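Local coordinates for protein inactive dihydroorotase-like domain (Chaetomium thermophilum, PDB 5NNL) that is an inactive dihydroorotase-like domain, with the barrel-type alpha/beta architecture of the amidohydrolase superfamily and an accompanying beta region, at residues 121-124 with 125-128; 320-324 with 325-329. All coordinates share one frame; numbering follows the deposited sequence.

Contact 1: 121-124 with 125-128; sequences AWPK and HKPI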
loop_
_atom_site.group_PDB
_atom_site.type_symbol
_atom_site.label_atom_id
_atom_site.label_comp_id
_atom_site.label_asym_id
_atom_site.label_seq_id
_atom_site.Cartn_x
_atom_site.Cartn_y
_atom_site.Cartn_z
ATOM N N ALA A 121 -4.795 7.298 -22.938
ATOM C CA ALA A 121 -6.202 7.014 -22.685
ATOM C C ALA A 121 -6.640 7.319 -21.257
ATOM O O ALA A 121 -7.846 7.388 -20.996
ATOM C CB ALA A 121 -6.495 5.542 -22.993
ATOM N N TRP A 122 -5.703 7.509 -20.331
ATOM C CA TRP A 122 -6.048 7.655 -18.922
ATOM C C TRP A 122 -6.088 9.130 -18.527
ATOM O O TRP A 122 -5.243 9.909 -18.975
ATOM C CB TRP A 122 -5.030 6.912 -18.055
ATOM C CG TRP A 122 -5.331 6.892 -16.584
ATOM C CD1 TRP A 122 -4.769 7.681 -15.626
ATOM C CD2 TRP A 122 -6.248 6.024 -15.902
ATOM N NE1 TRP A 122 -5.280 7.362 -14.391
ATOM C CE2 TRP A 122 -6.193 6.351 -14.534
ATOM C CE3 TRP A 122 -7.111 5.007 -16.319
ATOM C CZ2 TRP A 122 -6.970 5.698 -13.578
ATOM C CZ3 TRP A 122 -7.883 4.358 -15.368
ATOM C CH2 TRP A 122 -7.806 4.707 -14.014
ATOM N N PRO A 123 -7.053 9.563 -17.710
ATOM C CA PRO A 123 -7.130 10.989 -17.360
ATOM C C PRO A 123 -5.840 11.496 -16.728
ATOM O O PRO A 123 -5.231 10.831 -15.887
ATOM C CB PRO A 123 -8.303 11.049 -16.374
ATOM C CG PRO A 123 -9.142 9.875 -16.720
ATOM C CD PRO A 123 -8.191 8.802 -17.164
ATOM N N LYS A 124 -5.440 12.707 -17.131
ATOM C CA LYS A 124 -4.146 13.244 -16.719
ATOM C C LYS A 124 -4.091 13.536 -15.225
ATOM O O LYS A 124 -3.009 13.487 -14.628
ATOM C CB LYS A 124 -3.827 14.514 -17.507
ATOM C CG LYS A 124 -2.538 15.205 -17.070
ATOM C CD LYS A 124 -2.013 16.158 -18.142
ATOM C CE LYS A 124 -2.111 17.621 -17.726
ATOM N NZ LYS A 124 -0.891 18.084 -17.013
ATOM N N HIS A 125 -5.228 13.846 -14.606
ATOM C CA HIS A 125 -5.274 14.182 -13.190
ATOM C C HIS A 125 -5.735 13.018 -12.321
ATOM O O HIS A 125 -6.053 13.224 -11.147
ATOM C CB HIS A 125 -6.179 15.396 -12.970
ATOM C CG HIS A 125 -5.565 16.690 -13.407
ATOM N ND1 HIS A 125 -4.202 16.862 -13.528
ATOM C CD2 HIS A 125 -6.125 17.873 -13.753
ATOM C CE1 HIS A 125 -3.950 18.095 -13.926
ATOM N NE2 HIS A 125 -5.099 18.730 -14.072
ATOM N N LYS A 126 -5.779 11.803 -12.870
ATOM C CA LYS A 126 -6.072 10.611 -12.085
ATOM C C LYS A 126 -4.785 9.830 -11.838
ATOM O O LYS A 126 -4.037 9.570 -12.792
ATOM C CB LYS A 126 -7.088 9.736 -12.812
ATOM C CG LYS A 126 -7.925 8.842 -11.900
ATOM C CD LYS A 126 -9.343 8.646 -12.435
ATOM C CE LYS A 126 -10.403 8.980 -11.387
ATOM N NZ LYS A 126 -10.524 7.925 -10.341
ATOM N N PRO A 127 -4.478 9.444 -10.597
ATOM C CA PRO A 127 -3.150 8.883 -10.306
ATOM C C PRO A 127 -2.815 7.644 -11.125
ATOM O O PRO A 127 -3.680 6.829 -11.455
ATOM C CB PRO A 127 -3.230 8.547 -8.813
ATOM C CG PRO A 127 -4.263 9.465 -8.277
ATOM C CD PRO A 127 -5.277 9.614 -9.370
ATOM N N ILE A 128 -1.523 7.510 -11.436
ATOM C CA ILE A 128 -0.953 6.308 -12.035
ATOM C C ILE A 128 0.139 5.787 -11.112
ATOM O O ILE A 128 0.978 6.555 -10.631
ATOM C CB ILE A 128 -0.384 6.575 -13.445
ATOM C CG1 ILE A 128 -1.510 6.994 -14.395
ATOM C CG2 ILE A 128 0.338 5.331 -13.978
ATOM C CD1 ILE A 128 -1.047 7.370 -15.799
#
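The indole of Trp122 meets the backbone of Lys126 at its pyrrole edge, where NE1 donates a hydrogen bond to Lys126 O at 3.0 Å. That oxygen lies almost in the ring plane, yet the N-H arrives from above the carbonyl plane and the bond is bent, 140° at the hydrogen. A weaker second bond runs from NE1 to Pro127 O at 3.4 Å. This is the tight side: Trp122 CD1 packs 3.6 Å from Ile128 CG1, Lys126 CG lies 3.7 Å from Trp122 CZ2, and the anti placement of Trp122 CG to its backbone N (chi1 -175°) turns the ring to lie between Ile128 CG1 and the Lys126 chain. Pro123 CD rests over one indole face, offset toward the rim of the ring, and Leu98 and Val95 add further packing.

The path between helix 111-121 and strand 128-130 is reversed by a type I beta turn from Pro123 to Lys126, closed by Lys126 N to Pro123 O at 3.2 Å. Arg149 also donates to Lys126 O, giving this oxygen two gripping donors.

At the corner of the turn the packing thins: Lys124 and His125 are exposed there, and the Lys124 chain bends so that NZ bonds Asn148 O, while the Lys126 ammonium leaves the indole for Ala92 O.

Contact 2: 320-324 with 325-329; sequences ACLDG and VFQPI
Gln327 lies across Leu322 on the exposed face of a beta hairpin with a two-residue loop, its side chain crossing that of Leu322 at a slant, with OE1 3.8 Å from Leu322 CD1. The hairpin joins strands 318-322 and 325-326 through a type I' turn from Leu322 to Val325, with Asp323 and Gly324, both at positive phi, at its corners. Leu322 and Val325 form the hydrogen-bonded antiparallel pair and send their side chains to the same face; Val325 N to Leu322 O, at 2.9 Å, closes the turn. Cys321 and Phe326 form the next, non-hydrogen-bonded pair and point to the other face, where Cys321 SG comes within 3.3 Å of Val325 N. The Phe326 ring turns away from the thiol toward helix 26-37, touching Gln32 and Ile35 and meeting Tyr71 edge to face.

Just past the end of strand 325-326, Gln327 N donates a hydrogen bond to Ala320 O, 3.1 Å long, and a water donates to Ala320 O and, weakly, to Gln327 O. Ala320 and Cys321 form a classic beta bulge in strand 318-322, both facing Val313 of strand 305-315, and Ile329 CD1 packs 4.2 Å from Ala320 CB. Gln327 CG passes 3.7 Å from Cys321 N, and a bend at chi2 (-64°) folds the amide back along its own strand. This brings NE2 to Val325 O, which already accepts from Leu322 N on the opposite face of its carbonyl plane; the Gln327 NE2 bond is 3.2 Å long, nearly straight at 172°, with the oxygen in the plane of the glutamine amide.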
loop_
_atom_site.group_PDB
_atom_site.type_symbol
_atom_site.label_atom_id
_atom_site.label_comp_id
_atom_site.label_asym_id
_atom_site.label_seq_id
_atom_site.Cartn_x
_atom_site.Cartn_y
_atom_site.Cartn_z
ATOM N N ALA A 320 -14.137 1.947 16.687
ATOM C CA ALA A 320 -13.879 0.780 15.860
ATOM C C ALA A 320 -12.807 -0.139 16.427
ATOM O O ALA A 320 -12.644 -1.252 15.920
ATOM C CB ALA A 320 -13.471 1.221 14.450
ATOM N N CYS A 321 -12.077 0.289 17.455
ATOM C CA CYS A 321 -11.003 -0.529 17.995
ATOM C C CYS A 321 -10.614 -0.030 19.378
ATOM O O CYS A 321 -10.611 1.177 19.633
ATOM C CB CYS A 321 -9.780 -0.510 17.075
ATOM S SG CYS A 321 -8.378 -1.427 17.730
ATOM N N LEU A 322 -10.274 -0.971 20.258
ATOM C CA LEU A 322 -9.753 -0.661 21.584
ATOM C C LEU A 322 -8.581 -1.585 21.868
ATOM O O LEU A 322 -8.741 -2.808 21.859
ATOM C CB LEU A 322 -10.828 -0.832 22.660
ATOM C CG LEU A 322 -12.023 0.119 22.640
ATOM C CD1 LEU A 322 -13.116 -0.389 23.589
ATOM C CD2 LEU A 322 -11.582 1.524 23.019
ATOM N N ASP A 323 -7.409 -1.005 22.132
ATOM C CA ASP A 323 -6.199 -1.777 22.410
ATOM C C ASP A 323 -5.936 -2.796 21.304
ATOM O O ASP A 323 -5.615 -3.959 21.556
ATOM C CB ASP A 323 -6.292 -2.467 23.773
ATOM C CG ASP A 323 -6.433 -1.482 24.916
ATOM O OD1 ASP A 323 -5.979 -0.329 24.764
ATOM O OD2 ASP A 323 -6.996 -1.859 25.967
ATOM N N GLY A 324 -6.075 -2.345 20.059
ATOM C CA GLY A 324 -5.860 -3.203 18.913
ATOM C C GLY A 324 -6.932 -4.241 18.669
ATOM O O GLY A 324 -6.767 -5.069 17.764
ATOM N N VAL A 325 -8.024 -4.225 19.429
ATOM C CA VAL A 325 -9.076 -5.230 19.325
ATOM C C VAL A 325 -10.225 -4.654 18.503
ATOM O O VAL A 325 -10.913 -3.724 18.939
ATOM C CB VAL A 325 -9.556 -5.678 20.710
ATOM C CG1 VAL A 325 -10.690 -6.676 20.581
ATOM C CG2 VAL A 325 -8.392 -6.276 21.503
ATOM N N PHE A 326 -10.445 -5.229 17.323
ATOM C CA PHE A 326 -11.595 -4.886 16.498
ATOM C C PHE A 326 -12.874 -4.889 17.326
ATOM O O PHE A 326 -13.114 -5.805 18.120
ATOM C CB PHE A 326 -11.699 -5.890 15.348
ATOM C CG PHE A 326 -12.856 -5.652 14.428
ATOM C CD1 PHE A 326 -12.880 -4.553 13.593
ATOM C CD2 PHE A 326 -13.909 -6.548 14.380
ATOM C CE1 PHE A 326 -13.940 -4.340 12.738
ATOM C CE2 PHE A 326 -14.971 -6.343 13.529
ATOM C CZ PHE A 326 -14.989 -5.239 12.705
ATOM N N GLN A 327 -13.690 -3.847 17.150
ATOM C CA GLN A 327 -14.974 -3.748 17.830
ATOM C C GLN A 327 -16.088 -4.101 16.857
ATOM O O GLN A 327 -16.257 -3.397 15.849
ATOM C CB GLN A 327 -15.183 -2.345 18.387
ATOM C CG GLN A 327 -14.198 -1.957 19.482
ATOM C CD GLN A 327 -14.325 -2.826 20.718
ATOM O OE1 GLN A 327 -15.270 -2.688 21.494
ATOM N NE2 GLN A 327 -13.373 -3.729 20.907
ATOM N N PRO A 328 -16.870 -5.165 17.099
ATOM C CA PRO A 328 -17.905 -5.564 16.131
ATOM C C PRO A 328 -19.051 -4.573 15.976
ATOM O O PRO A 328 -20.198 -4.897 16.299
ATOM C CB PRO A 328 -18.416 -6.897 16.699
ATOM C CG PRO A 328 -17.332 -7.394 17.555
ATOM C CD PRO A 328 -16.686 -6.185 18.146
ATOM N N ILE A 329 -18.769 -3.380 15.462
ATOM C CA ILE A 329 -19.804 -2.377 15.219
ATOM C C ILE A 329 -20.379 -2.584 13.821
ATOM O O ILE A 329 -19.844 -3.390 13.046
ATOM C CB ILE A 329 -19.255 -0.950 15.379
ATOM C CG1 ILE A 329 -18.071 -0.714 14.432
ATOM C CG2 ILE A 329 -18.846 -0.707 16.819
ATOM C CD1 ILE A 329 -17.679 0.748 14.289
HETATM O O HOH W 1 -14.741 -1.556 13.531
#

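In the fold
Both contacts are local chain reversals, each partly buried, yet they serve different parts of the fold. Contact 1 lies in the loop between helix 111-121 and strand 128-130, whereas contact 2 ends the run of antiparallel strands near the C-terminus. Their centres are 37 Å apart, on opposite sides of the chain's centre, and their nearest atoms stay about 26 Å from each other. In contact 1 a buried aromatic side chain bonds to backbone carbonyls, with exposed or partly exposed lysines reaching neighbouring loops. Contact 2 relies mainly on strand pairing: the face bearing Cys321 and Phe326 is turned to helix 26-37, where Phe326 touches it, and the face with Leu322 and Val325 carries an amide that returns to the backbone.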